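Local coordinates for protein KLLA0F20702p (Kluyveromyces lactis, PDB 5Y5A) that is the Est1-type subunit of yeast telomerase and, through its alpha-helical N-terminal part, probably helps bring the enzyme to telomeres by binding Cdc13, at residues K95-W100 against N120-K125; S198-I203 against F238-I243; M205-L208 against Y212-A215. All coordinates share one frame; numbering follows the deposited sequence.

Contact 1: residues K95-W100 against N120-K125; sequences KYFQNW and NSILQK
Two consecutive helices of the TPR-like, all-helical Est1 region, 78-105 and 113-144, meet here through one aromatic side chain. Phe97 of 95-100 projects toward 120-125, where Leu123 and Ile122 receive its ring. The backbones come closest at this same place, with the CA atoms of Phe97 and Leu123 8.0 Å apart. Phe97 has CG anti to its carbonyl carbon (chi1 -78°), which carries the ring toward helix 113-144. The ring's CE2 is the leading atom, 3.5 Å from CB of Leu123, so the aromatic rim presses against the root of the leucine side chain. One branch of that leucine then reaches over the ring: CD1 lies 4.2 Å from the Phe97 ring centroid and 23° off the ring normal, a CH-pi contact over one face, displaced toward the CD2-CE2 side. Ile122 approaches differently. Its CG2 methyl sits near the ring plane, at the edge, 4.4 Å from Phe97 CZ, a much looser touch. Leu123 thus covers a face and part of the rim, and Ile122 adds a methyl at the edge; both are aliphatic, and the cross-helix contacts are purely apolar. Leu119 and Ile126, just before and just after 120-125 on helix 113-144, also touch the Phe97 side chain. Met205, near the end of helix 179-206, packs on both Phe97 and Leu123, so that a third helix closes over the seam between the first two.

Contact 2: residues S198-I203 against F238-I243; sequences SQRYKI and FLQRGI
Ile243 and Arg200 make the close-packed half of this contact. The CG2 methyl of Ile243 lies over one face of the guanidinium, 3.4 Å above its plane and 3.6 Å from Arg200 CZ, and the two side chains cross at about a right angle. Arg200 gets there with CG anti to the backbone N (chi1 -176°) and a bend at chi3 (56°) that turns the head group across the methyl. Helix 179-206 packs on helix 235-247, the next but one along the chain, and the two segments run in broadly the same direction, consistent with the stacked helices of a TPR-like array. This packing joins the Est1 family region to the start of the DNA/RNA-binding region. The other half is looser. Gln240 OE1 stands near the guanidinium plane at its edge, 3.7 Å from Arg200 NH1, too far for a hydrogen bond, and OE1 and Arg200 NE are both buried without a polar partner. Were Arg200 replaced by alanine, the Ile243 methyl would probably face a gap, and His247 would lose its weak hydrogen bond from the arginine's NH2. Gln240, partly exposed, turns its NE2 instead to Glu236 in another weak bond.

Contact 3: residues M205-L208 against Y212-A215; sequences MEHL and YQQA
Tyr212, the first residue of 212-215, brings its ring against the imidazole of His207, and this pair makes nearly all of the contact. The ring centroids are 4.3 Å apart and the planes differ by 25°, values that define an offset stack with a clear tilt. Overlap is confined to one side of the phenol. Tyr212 CD2 lies 3.3 Å above the imidazole plane, over its centre, while the neighbouring CE2 comes within 3.3 Å of His207 CG. The tyrosine CG is anti to its carbonyl carbon (chi1 -54°), and the side chain runs past the histidine in the opposite direction. As a result the hydroxyl end passes the base of the histidine, with OH 4.1 Å from His207 CB. The phenol ring also meets that of Phe217, and Arg101 of helix 78-105 touches the tyrosine side chain, so its position depends on both the loop and that earlier helix.

Gln213 comes next and contributes far less. The end of its side chain lies near the imidazole plane, at the ring edge beside His207 CE1, and covers little surface. Its backbone N makes a weak hydrogen bond to Asp216 OD2, a link within the loop. From here the chain leads on to helix 218-230.

On the other segment, His207 has a non-helical backbone (psi 142°) and belongs to the connection that follows helix 179-206. The arrangement is a surface interhelical connection in which an aromatic stack closes a short loop on itself, between two successive helices of the alpha-helical Est1 fold.

Helix 179-206 ties the set together: contact 2 lies on it, contact 3 starts at its end, and the same helix borders contact 1. Contact 1 is buried and wholly apolar in its cross-helix touches, whereas contact 2, partly buried, sets an arginine head group against aliphatic and amide neighbours. Contact 3 is at the surface and stacks two rings within a connecting loop instead of joining two helices. Contacts 1 and 3 also meet through a probable hydrogen bond, Asn120 ND2 to Met205 O at 3.1 Å. Contacts 1 and 2 touch more lightly, through Gln98 and Tyr201. Contact 3 is nested in the chain loop closed by contact 2.

Contact 1: residues K95-W100 against N120-K125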
ATOM      1  N   LYS A  95     -19.153  16.209  -2.544  1.00 76.83           N
ATOM      2  CA  LYS A  95     -20.181  15.372  -1.942  1.00 82.10           C
ATOM      3  C   LYS A  95     -21.555  15.682  -2.532  1.00 83.57           C
ATOM      4  O   LYS A  95     -22.333  14.772  -2.816  1.00 85.03           O
ATOM      5  CB  LYS A  95     -20.196  15.557  -0.423  1.00 88.08           C
ATOM      6  CG  LYS A  95     -21.177  14.655   0.309  1.00 94.77           C
ATOM      7  CD  LYS A  95     -20.965  14.719   1.813  1.00 98.44           C
ATOM      8  CE  LYS A  95     -22.068  13.988   2.559  1.00100.17           C
ATOM      9  NZ  LYS A  95     -21.957  14.191   4.030  1.00101.74           N
ATOM     10  N   TYR A  96     -21.843  16.967  -2.729  1.00 83.74           N
ATOM     11  CA  TYR A  96     -23.140  17.394  -3.254  1.00 81.47           C
ATOM     12  C   TYR A  96     -23.358  16.889  -4.673  1.00 78.69           C
ATOM     13  O   TYR A  96     -24.467  16.509  -5.041  1.00 84.52           O
ATOM     14  CB  TYR A  96     -23.266  18.919  -3.216  1.00 86.02           C
ATOM     15  CG  TYR A  96     -24.557  19.445  -3.812  1.00 95.80           C
ATOM     16  CD1 TYR A  96     -25.732  19.460  -3.070  1.00100.99           C
ATOM     17  CD2 TYR A  96     -24.600  19.931  -5.116  1.00 98.65           C
ATOM     18  CE1 TYR A  96     -26.917  19.939  -3.610  1.00106.27           C
ATOM     19  CE2 TYR A  96     -25.780  20.414  -5.665  1.00104.12           C
ATOM     20  CZ  TYR A  96     -26.934  20.415  -4.907  1.00107.50           C
ATOM     21  OH  TYR A  96     -28.110  20.894  -5.444  1.00111.46           O
ATOM     22  N   PHE A  97     -22.297  16.896  -5.470  1.00 77.25           N
ATOM     23  CA  PHE A  97     -22.355  16.361  -6.824  1.00 81.01           C
ATOM     24  C   PHE A  97     -22.550  14.845  -6.823  1.00 77.35           C
ATOM     25  O   PHE A  97     -23.171  14.293  -7.734  1.00 72.11           O
ATOM     26  CB  PHE A  97     -21.088  16.731  -7.595  1.00 86.49           C
ATOM     27  CG  PHE A  97     -21.083  18.143  -8.095  1.00 91.06           C
ATOM     28  CD1 PHE A  97     -20.861  19.197  -7.229  1.00 94.02           C
ATOM     29  CD2 PHE A  97     -21.304  18.416  -9.433  1.00 95.94           C
ATOM     30  CE1 PHE A  97     -20.864  20.498  -7.689  1.00 98.03           C
ATOM     31  CE2 PHE A  97     -21.311  19.714  -9.898  1.00100.32           C
ATOM     32  CZ  PHE A  97     -21.088  20.757  -9.026  1.00 99.91           C
ATOM     33  N   GLN A  98     -22.084  14.196  -5.772  1.00 70.82           N
ATOM     34  CA  GLN A  98     -22.240  12.768  -5.634  1.00 80.33           C
ATOM     35  C   GLN A  98     -23.698  12.487  -5.351  1.00 83.85           C
ATOM     36  O   GLN A  98     -24.349  11.776  -6.087  1.00 86.33           O
ATOM     37  CB  GLN A  98     -21.370  12.255  -4.495  1.00 81.47           C
ATOM     38  CG  GLN A  98     -21.356  10.752  -4.345  1.00 87.26           C
ATOM     39  CD  GLN A  98     -20.718  10.048  -5.514  1.00 91.34           C
ATOM     40  OE1 GLN A  98     -19.535  10.184  -5.750  1.00 92.20           O
ATOM     41  NE2 GLN A  98     -21.505   9.281  -6.243  1.00 92.65           N
ATOM     42  N   ASN A  99     -24.202  13.061  -4.277  1.00 83.40           N
ATOM     43  CA  ASN A  99     -25.606  12.906  -3.895  1.00 86.93           C
ATOM     44  C   ASN A  99     -26.541  13.149  -5.063  1.00 89.45           C
ATOM     45  O   ASN A  99     -27.500  12.408  -5.283  1.00 91.43           O
ATOM     46  CB  ASN A  99     -25.965  13.864  -2.760  1.00 87.08           C
ATOM     47  CG  ASN A  99     -25.235  13.541  -1.478  1.00 92.63           C
ATOM     48  OD1 ASN A  99     -24.205  12.867  -1.491  1.00 95.34           O
ATOM     49  ND2 ASN A  99     -25.769  14.018  -0.358  1.00 93.98           N
ATOM     50  N   TRP A 100     -26.243  14.199  -5.814  1.00 91.63           N
ATOM     51  CA  TRP A 100     -27.051  14.564  -6.956  1.00 95.61           C
ATOM     52  C   TRP A 100     -26.909  13.533  -8.074  1.00 92.14           C
ATOM     53  O   TRP A 100     -27.899  13.152  -8.690  1.00 94.54           O
ATOM     54  CB  TRP A 100     -26.664  15.954  -7.451  1.00108.07           C
ATOM     55  CG  TRP A 100     -27.843  16.806  -7.766  1.00125.23           C
ATOM     56  CD1 TRP A 100     -28.381  17.795  -6.984  1.00129.27           C
ATOM     57  CD2 TRP A 100     -28.649  16.743  -8.941  1.00133.78           C
ATOM     58  NE1 TRP A 100     -29.465  18.351  -7.608  1.00133.88           N
ATOM     59  CE2 TRP A 100     -29.650  17.723  -8.813  1.00135.74           C
ATOM     60  CE3 TRP A 100     -28.619  15.956 -10.096  1.00136.46           C
ATOM     61  CZ2 TRP A 100     -30.608  17.932  -9.791  1.00138.65           C
ATOM     62  CZ3 TRP A 100     -29.566  16.164 -11.057  1.00137.65           C
ATOM     63  CH2 TRP A 100     -30.544  17.142 -10.900  1.00139.02           C
ATOM     64  N   ASN A 120     -23.177  17.925 -15.076  1.00 88.11           N
ATOM     65  CA  ASN A 120     -21.829  17.828 -15.618  1.00 86.60           C
ATOM     66  C   ASN A 120     -21.383  19.151 -16.234  1.00 91.20           C
ATOM     67  O   ASN A 120     -20.193  19.397 -16.403  1.00 91.64           O
ATOM     68  CB  ASN A 120     -21.737  16.714 -16.659  1.00 88.71           C
ATOM     69  CG  ASN A 120     -21.233  15.417 -16.072  1.00 87.06           C
ATOM     70  OD1 ASN A 120     -20.578  15.413 -15.033  1.00 94.01           O
ATOM     71  ND2 ASN A 120     -21.527  14.309 -16.737  1.00 83.52           N
ATOM     72  N   SER A 121     -22.343  20.004 -16.570  1.00 92.25           N
ATOM     73  CA  SER A 121     -22.013  21.294 -17.155  1.00 94.01           C
ATOM     74  C   SER A 121     -21.567  22.282 -16.086  1.00 95.86           C
ATOM     75  O   SER A 121     -20.563  22.973 -16.258  1.00100.63           O
ATOM     76  CB  SER A 121     -23.198  21.862 -17.930  1.00 88.42           C
ATOM     77  OG  SER A 121     -22.877  23.143 -18.440  1.00 92.33           O
ATOM     78  N   ILE A 122     -22.310  22.347 -14.984  1.00 93.96           N
ATOM     79  CA  ILE A 122     -21.942  23.222 -13.875  1.00 93.43           C
ATOM     80  C   ILE A 122     -20.661  22.726 -13.198  1.00 95.52           C
ATOM     81  O   ILE A 122     -19.890  23.518 -12.650  1.00 97.81           O
ATOM     82  CB  ILE A 122     -23.086  23.338 -12.832  1.00101.15           C
ATOM     83  CG1 ILE A 122     -24.307  24.046 -13.428  1.00102.35           C
ATOM     84  CG2 ILE A 122     -22.617  24.058 -11.588  1.00100.59           C
ATOM     85  CD1 ILE A 122     -25.556  23.965 -12.562  1.00107.65           C
ATOM     86  N   LEU A 123     -20.423  21.418 -13.253  1.00 90.10           N
ATOM     87  CA  LEU A 123     -19.218  20.848 -12.665  1.00 90.97           C
ATOM     88  C   LEU A 123     -17.979  21.336 -13.396  1.00 91.54           C
ATOM     89  O   LEU A 123     -16.963  21.663 -12.779  1.00 87.84           O
ATOM     90  CB  LEU A 123     -19.261  19.321 -12.693  1.00 85.93           C
ATOM     91  CG  LEU A 123     -17.941  18.658 -12.289  1.00 84.47           C
ATOM     92  CD1 LEU A 123     -17.621  18.954 -10.832  1.00 85.18           C
ATOM     93  CD2 LEU A 123     -17.962  17.160 -12.547  1.00 82.23           C
ATOM     94  N   GLN A 124     -18.073  21.390 -14.719  1.00 93.19           N
ATOM     95  CA  GLN A 124     -16.941  21.780 -15.544  1.00 95.28           C
ATOM     96  C   GLN A 124     -16.701  23.282 -15.469  1.00 92.25           C
ATOM     97  O   GLN A 124     -15.691  23.778 -15.963  1.00 95.66           O
ATOM     98  CB  GLN A 124     -17.163  21.338 -16.989  1.00107.96           C
ATOM     99  CG  GLN A 124     -17.117  19.826 -17.171  1.00116.00           C
ATOM    100  CD  GLN A 124     -17.578  19.374 -18.548  1.00124.77           C
ATOM    101  OE1 GLN A 124     -18.225  20.126 -19.284  1.00126.42           O
ATOM    102  NE2 GLN A 124     -17.244  18.135 -18.900  1.00126.06           N
ATOM    103  N   LYS A 125     -17.631  24.001 -14.845  1.00 91.12           N
ATOM    104  CA  LYS A 125     -17.436  25.417 -14.552  1.00 92.00           C
ATOM    105  C   LYS A 125     -16.553  25.590 -13.320  1.00 96.46           C
ATOM    106  O   LYS A 125     -15.829  26.578 -13.194  1.00101.90           O
ATOM    107  CB  LYS A 125     -18.776  26.123 -14.323  1.00 90.96           C
ATOM    108  CG  LYS A 125     -19.732  26.107 -15.503  1.00 95.49           C
ATOM    109  CD  LYS A 125     -20.976  26.938 -15.199  1.00 98.67           C
ATOM    110  CE  LYS A 125     -21.984  26.882 -16.332  1.00101.13           C
ATOM    111  NZ  LYS A 125     -23.181  27.710 -16.023  1.00105.05           N
TER

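Contact 2: residues S198-I203 against F238-I243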
ATOM      1  N   SER A 198      -9.917  14.750  -6.398  1.00 57.53           N
ATOM      2  CA  SER A 198     -10.739  15.580  -7.276  1.00 60.13           C
ATOM      3  C   SER A 198     -10.909  14.908  -8.630  1.00 62.12           C
ATOM      4  O   SER A 198     -12.009  14.849  -9.166  1.00 61.20           O
ATOM      5  CB  SER A 198     -10.122  16.965  -7.451  1.00 58.67           C
ATOM      6  OG  SER A 198      -9.951  17.600  -6.200  1.00 60.18           O
ATOM      7  N   GLN A 199      -9.802  14.402  -9.167  1.00 63.27           N
ATOM      8  CA  GLN A 199      -9.804  13.678 -10.431  1.00 67.66           C
ATOM      9  C   GLN A 199     -10.691  12.441 -10.375  1.00 72.93           C
ATOM     10  O   GLN A 199     -11.383  12.129 -11.345  1.00 74.57           O
ATOM     11  CB  GLN A 199      -8.382  13.271 -10.814  1.00 68.74           C
ATOM     12  CG  GLN A 199      -7.527  14.416 -11.286  1.00 71.62           C
ATOM     13  CD  GLN A 199      -8.072  15.037 -12.546  1.00 81.00           C
ATOM     14  OE1 GLN A 199      -8.575  14.337 -13.428  1.00 82.45           O
ATOM     15  NE2 GLN A 199      -7.993  16.359 -12.636  1.00 85.38           N
ATOM     16  N   ARG A 200     -10.659  11.730  -9.249  1.00 70.28           N
ATOM     17  CA  ARG A 200     -11.502  10.553  -9.097  1.00 65.88           C
ATOM     18  C   ARG A 200     -12.966  10.966  -9.150  1.00 61.56           C
ATOM     19  O   ARG A 200     -13.766  10.366  -9.865  1.00 62.51           O
ATOM     20  CB  ARG A 200     -11.216   9.814  -7.790  1.00 58.13           C
ATOM     21  CG  ARG A 200     -12.028   8.532  -7.664  1.00 58.92           C
ATOM     22  CD  ARG A 200     -11.772   7.798  -6.362  1.00 58.95           C
ATOM     23  NE  ARG A 200     -12.010   8.650  -5.204  1.00 67.25           N
ATOM     24  CZ  ARG A 200     -13.216   8.975  -4.746  1.00 73.36           C
ATOM     25  NH1 ARG A 200     -13.325   9.763  -3.685  1.00 76.83           N
ATOM     26  NH2 ARG A 200     -14.310   8.522  -5.348  1.00 70.26           N
ATOM     27  N   TYR A 201     -13.302  12.001  -8.390  1.00 59.14           N
ATOM     28  CA  TYR A 201     -14.662  12.524  -8.355  1.00 63.92           C
ATOM     29  C   TYR A 201     -15.145  12.971  -9.731  1.00 64.29           C
ATOM     30  O   TYR A 201     -16.303  12.757 -10.091  1.00 69.15           O
ATOM     31  CB  TYR A 201     -14.755  13.694  -7.380  1.00 63.28           C
ATOM     32  CG  TYR A 201     -15.085  13.298  -5.964  1.00 64.83           C
ATOM     33  CD1 TYR A 201     -16.345  12.811  -5.638  1.00 62.38           C
ATOM     34  CD2 TYR A 201     -14.146  13.429  -4.948  1.00 66.00           C
ATOM     35  CE1 TYR A 201     -16.660  12.453  -4.336  1.00 66.53           C
ATOM     36  CE2 TYR A 201     -14.451  13.075  -3.641  1.00 67.00           C
ATOM     37  CZ  TYR A 201     -15.710  12.588  -3.341  1.00 69.42           C
ATOM     38  OH  TYR A 201     -16.016  12.237  -2.044  1.00 71.18           O
ATOM     39  N   LYS A 202     -14.279  13.589 -10.499  1.00 60.46           N
ATOM     40  CA  LYS A 202     -14.678  14.046 -11.799  1.00 67.74           C
ATOM     41  C   LYS A 202     -15.005  12.884 -12.688  1.00 70.50           C
ATOM     42  O   LYS A 202     -16.036  12.867 -13.324  1.00 73.03           O
ATOM     43  CB  LYS A 202     -13.590  14.891 -12.440  1.00 70.59           C
ATOM     44  CG  LYS A 202     -13.922  15.329 -13.853  1.00 74.79           C
ATOM     45  CD  LYS A 202     -12.804  16.134 -14.481  1.00 78.45           C
ATOM     46  CE  LYS A 202     -13.020  16.298 -15.973  1.00 84.04           C
ATOM     47  NZ  LYS A 202     -11.744  16.297 -16.717  1.00 84.99           N
ATOM     48  N   ILE A 203     -14.113  11.912 -12.730  1.00 67.57           N
ATOM     49  CA  ILE A 203     -14.301  10.727 -13.565  1.00 66.41           C
ATOM     50  C   ILE A 203     -15.639  10.049 -13.288  1.00 70.45           C
ATOM     51  O   ILE A 203     -16.353   9.658 -14.213  1.00 74.17           O
ATOM     52  CB  ILE A 203     -13.166   9.733 -13.353  1.00 66.14           C
ATOM     53  CG1 ILE A 203     -11.907  10.249 -14.045  1.00 67.88           C
ATOM     54  CG2 ILE A 203     -13.537   8.358 -13.884  1.00 64.27           C
ATOM     55  CD1 ILE A 203     -10.657   9.577 -13.570  1.00 62.24           C
ATOM     56  N   PHE A 238      -2.948   5.689   0.046  1.00 39.64           N
ATOM     57  CA  PHE A 238      -3.308   4.305  -0.254  1.00 42.31           C
ATOM     58  C   PHE A 238      -4.819   4.129  -0.180  1.00 39.52           C
ATOM     59  O   PHE A 238      -5.408   3.417  -0.989  1.00 42.62           O
ATOM     60  CB  PHE A 238      -2.607   3.339   0.719  1.00 35.28           C
ATOM     61  CG  PHE A 238      -1.110   3.340   0.597  1.00 43.20           C
ATOM     62  CD1 PHE A 238      -0.345   4.272   1.289  1.00 46.99           C
ATOM     63  CD2 PHE A 238      -0.463   2.409  -0.204  1.00 39.61           C
ATOM     64  CE1 PHE A 238       1.041   4.276   1.179  1.00 47.38           C
ATOM     65  CE2 PHE A 238       0.919   2.404  -0.314  1.00 43.84           C
ATOM     66  CZ  PHE A 238       1.671   3.340   0.376  1.00 45.00           C
ATOM     67  N   LEU A 239      -5.445   4.791   0.790  1.00 40.53           N
ATOM     68  CA  LEU A 239      -6.893   4.707   0.940  1.00 40.59           C
ATOM     69  C   LEU A 239      -7.599   5.172  -0.331  1.00 44.89           C
ATOM     70  O   LEU A 239      -8.510   4.508  -0.835  1.00 45.02           O
ATOM     71  CB  LEU A 239      -7.377   5.541   2.131  1.00 40.58           C
ATOM     72  CG  LEU A 239      -8.885   5.388   2.350  1.00 51.89           C
ATOM     73  CD1 LEU A 239      -9.190   4.133   3.167  1.00 53.83           C
ATOM     74  CD2 LEU A 239      -9.507   6.614   2.988  1.00 52.67           C
ATOM     75  N   GLN A 240      -7.168   6.309  -0.856  1.00 43.09           N
ATOM     76  CA  GLN A 240      -7.828   6.887  -2.017  1.00 46.13           C
ATOM     77  C   GLN A 240      -7.581   6.033  -3.255  1.00 48.80           C
ATOM     78  O   GLN A 240      -8.453   5.901  -4.113  1.00 51.18           O
ATOM     79  CB  GLN A 240      -7.359   8.321  -2.236  1.00 52.96           C
ATOM     80  CG  GLN A 240      -7.790   9.275  -1.131  1.00 58.14           C
ATOM     81  CD  GLN A 240      -9.307   9.378  -0.994  1.00 59.29           C
ATOM     82  OE1 GLN A 240     -10.045   9.329  -1.984  1.00 55.52           O
ATOM     83  NE2 GLN A 240      -9.776   9.526   0.241  1.00 57.45           N
ATOM     84  N   ARG A 241      -6.401   5.427  -3.328  1.00 51.27           N
ATOM     85  CA  ARG A 241      -6.105   4.488  -4.403  1.00 47.22           C
ATOM     86  C   ARG A 241      -7.060   3.300  -4.359  1.00 46.28           C
ATOM     87  O   ARG A 241      -7.575   2.855  -5.386  1.00 45.17           O
ATOM     88  CB  ARG A 241      -4.667   3.992  -4.305  1.00 46.60           C
ATOM     89  CG  ARG A 241      -3.754   4.583  -5.342  1.00 56.28           C
ATOM     90  CD  ARG A 241      -2.648   3.621  -5.671  1.00 52.54           C
ATOM     91  NE  ARG A 241      -1.835   3.381  -4.494  1.00 57.74           N
ATOM     92  CZ  ARG A 241      -0.858   4.187  -4.099  1.00 64.89           C
ATOM     93  NH1 ARG A 241      -0.161   3.898  -3.010  1.00 66.39           N
ATOM     94  NH2 ARG A 241      -0.579   5.283  -4.798  1.00 60.98           N
ATOM     95  N   GLY A 242      -7.278   2.786  -3.155  1.00 42.24           N
ATOM     96  CA  GLY A 242      -8.185   1.671  -2.960  1.00 41.98           C
ATOM     97  C   GLY A 242      -9.596   2.033  -3.356  1.00 37.05           C
ATOM     98  O   GLY A 242     -10.345   1.195  -3.856  1.00 41.70           O
ATOM     99  N   ILE A 243      -9.969   3.289  -3.130  1.00 40.05           N
ATOM    100  CA  ILE A 243     -11.303   3.734  -3.493  1.00 41.61           C
ATOM    101  C   ILE A 243     -11.446   3.694  -5.010  1.00 45.45           C
ATOM    102  O   ILE A 243     -12.477   3.257  -5.520  1.00 47.39           O
ATOM    103  CB  ILE A 243     -11.619   5.136  -2.941  1.00 43.76           C
ATOM    104  CG1 ILE A 243     -11.697   5.079  -1.412  1.00 50.35           C
ATOM    105  CG2 ILE A 243     -12.953   5.632  -3.474  1.00 47.75           C
ATOM    106  CD1 ILE A 243     -11.902   6.418  -0.751  1.00 57.97           C
TER

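Contact 3: residues M205-L208 against Y212-A215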
ATOM      1  N   MET A 205     -18.380  11.484 -12.099  1.00 79.23           N
ATOM      2  CA  MET A 205     -19.464  12.275 -12.618  1.00 83.21           C
ATOM      3  C   MET A 205     -19.510  12.205 -14.138  1.00 86.13           C
ATOM      4  O   MET A 205     -20.562  12.114 -14.720  1.00 83.62           O
ATOM      5  CB  MET A 205     -19.322  13.708 -12.146  1.00 82.33           C
ATOM      6  CG  MET A 205     -19.082  13.827 -10.661  1.00 79.24           C
ATOM      7  SD  MET A 205     -20.574  13.546  -9.733  1.00 84.16           S
ATOM      8  CE  MET A 205     -19.932  13.001  -8.178  1.00 79.19           C
ATOM      9  N   GLU A 206     -18.348  12.234 -14.765  1.00 89.63           N
ATOM     10  CA  GLU A 206     -18.266  12.213 -16.218  1.00 89.26           C
ATOM     11  C   GLU A 206     -18.672  10.871 -16.816  1.00 96.33           C
ATOM     12  O   GLU A 206     -18.758  10.729 -18.038  1.00101.74           O
ATOM     13  CB  GLU A 206     -16.848  12.561 -16.671  1.00 82.93           C
ATOM     14  CG  GLU A 206     -16.500  14.027 -16.554  1.00 82.14           C
ATOM     15  CD  GLU A 206     -15.168  14.346 -17.195  1.00 85.97           C
ATOM     16  OE1 GLU A 206     -14.309  13.442 -17.254  1.00 89.53           O
ATOM     17  OE2 GLU A 206     -14.987  15.493 -17.651  1.00 89.28           O
ATOM     18  N   HIS A 207     -18.920   9.886 -15.958  1.00 94.75           N
ATOM     19  CA  HIS A 207     -19.295   8.556 -16.427  1.00 92.43           C
ATOM     20  C   HIS A 207     -20.809   8.369 -16.509  1.00 91.86           C
ATOM     21  O   HIS A 207     -21.553   8.840 -15.646  1.00 89.47           O
ATOM     22  CB  HIS A 207     -18.682   7.484 -15.527  1.00 81.96           C
ATOM     23  CG  HIS A 207     -17.694   6.608 -16.229  1.00 83.05           C
ATOM     24  ND1 HIS A 207     -17.905   5.263 -16.431  1.00 83.22           N
ATOM     25  CD2 HIS A 207     -16.493   6.893 -16.787  1.00 85.12           C
ATOM     26  CE1 HIS A 207     -16.872   4.750 -17.080  1.00 84.46           C
ATOM     27  NE2 HIS A 207     -16.002   5.718 -17.305  1.00 85.05           N
ATOM     28  N   LEU A 208     -21.261   7.673 -17.524  1.00 96.56           N
ATOM     29  CA  LEU A 208     -22.674   7.459 -17.657  1.00103.82           C
ATOM     30  C   LEU A 208     -23.134   6.338 -16.763  1.00106.19           C
ATOM     31  O   LEU A 208     -24.109   6.481 -16.045  1.00108.28           O
ATOM     32  CB  LEU A 208     -23.001   7.126 -19.097  1.00104.63           C
ATOM     33  CG  LEU A 208     -22.221   5.933 -19.585  1.00 99.28           C
ATOM     34  CD1 LEU A 208     -23.172   4.755 -19.625  1.00 98.46           C
ATOM     35  CD2 LEU A 208     -21.634   6.243 -20.946  1.00102.19           C
ATOM     36  N   TYR A 212     -16.873   0.695 -14.996  1.00 79.74           N
ATOM     37  CA  TYR A 212     -15.598   1.362 -15.250  1.00 77.65           C
ATOM     38  C   TYR A 212     -14.498   0.376 -15.647  1.00 85.90           C
ATOM     39  O   TYR A 212     -14.190  -0.557 -14.899  1.00 83.79           O
ATOM     40  CB  TYR A 212     -15.127   2.141 -14.017  1.00 64.54           C
ATOM     41  CG  TYR A 212     -16.106   3.138 -13.429  1.00 59.46           C
ATOM     42  CD1 TYR A 212     -17.062   2.736 -12.511  1.00 61.07           C
ATOM     43  CD2 TYR A 212     -16.038   4.489 -13.756  1.00 64.62           C
ATOM     44  CE1 TYR A 212     -17.942   3.643 -11.950  1.00 70.14           C
ATOM     45  CE2 TYR A 212     -16.918   5.404 -13.204  1.00 65.88           C
ATOM     46  CZ  TYR A 212     -17.867   4.974 -12.299  1.00 73.15           C
ATOM     47  OH  TYR A 212     -18.749   5.869 -11.734  1.00 77.90           O
ATOM     48  N   GLN A 213     -13.889   0.594 -16.808  1.00 91.81           N
ATOM     49  CA  GLN A 213     -12.755  -0.223 -17.225  1.00 96.45           C
ATOM     50  C   GLN A 213     -11.542   0.110 -16.369  1.00 96.62           C
ATOM     51  O   GLN A 213     -11.573   1.051 -15.579  1.00 98.74           O
ATOM     52  CB  GLN A 213     -12.434  -0.016 -18.708  1.00103.05           C
ATOM     53  CG  GLN A 213     -13.544  -0.432 -19.661  1.00107.68           C
ATOM     54  CD  GLN A 213     -14.612   0.633 -19.826  1.00109.97           C
ATOM     55  OE1 GLN A 213     -14.513   1.720 -19.259  1.00109.08           O
ATOM     56  NE2 GLN A 213     -15.638   0.324 -20.608  1.00112.07           N
ATOM     57  N   GLN A 214     -10.472  -0.658 -16.542  1.00 99.76           N
ATOM     58  CA  GLN A 214      -9.291  -0.559 -15.685  1.00100.26           C
ATOM     59  C   GLN A 214      -8.619   0.812 -15.707  1.00 88.96           C
ATOM     60  O   GLN A 214      -8.276   1.364 -14.659  1.00 81.79           O
ATOM     61  CB  GLN A 214      -8.266  -1.618 -16.094  1.00114.02           C
ATOM     62  CG  GLN A 214      -8.745  -3.052 -15.965  1.00124.32           C
ATOM     63  CD  GLN A 214      -7.683  -4.051 -16.386  1.00130.24           C
ATOM     64  OE1 GLN A 214      -7.025  -3.878 -17.414  1.00134.38           O
ATOM     65  NE2 GLN A 214      -7.503  -5.099 -15.586  1.00127.38           N
ATOM     66  N   ALA A 215      -8.439   1.353 -16.908  1.00 84.56           N
ATOM     67  CA  ALA A 215      -7.618   2.540 -17.110  1.00 78.01           C
ATOM     68  C   ALA A 215      -8.397   3.843 -16.977  1.00 72.79           C
ATOM     69  O   ALA A 215      -7.870   4.914 -17.270  1.00 76.22           O
ATOM     70  CB  ALA A 215      -6.947   2.478 -18.480  1.00 81.54           C
TER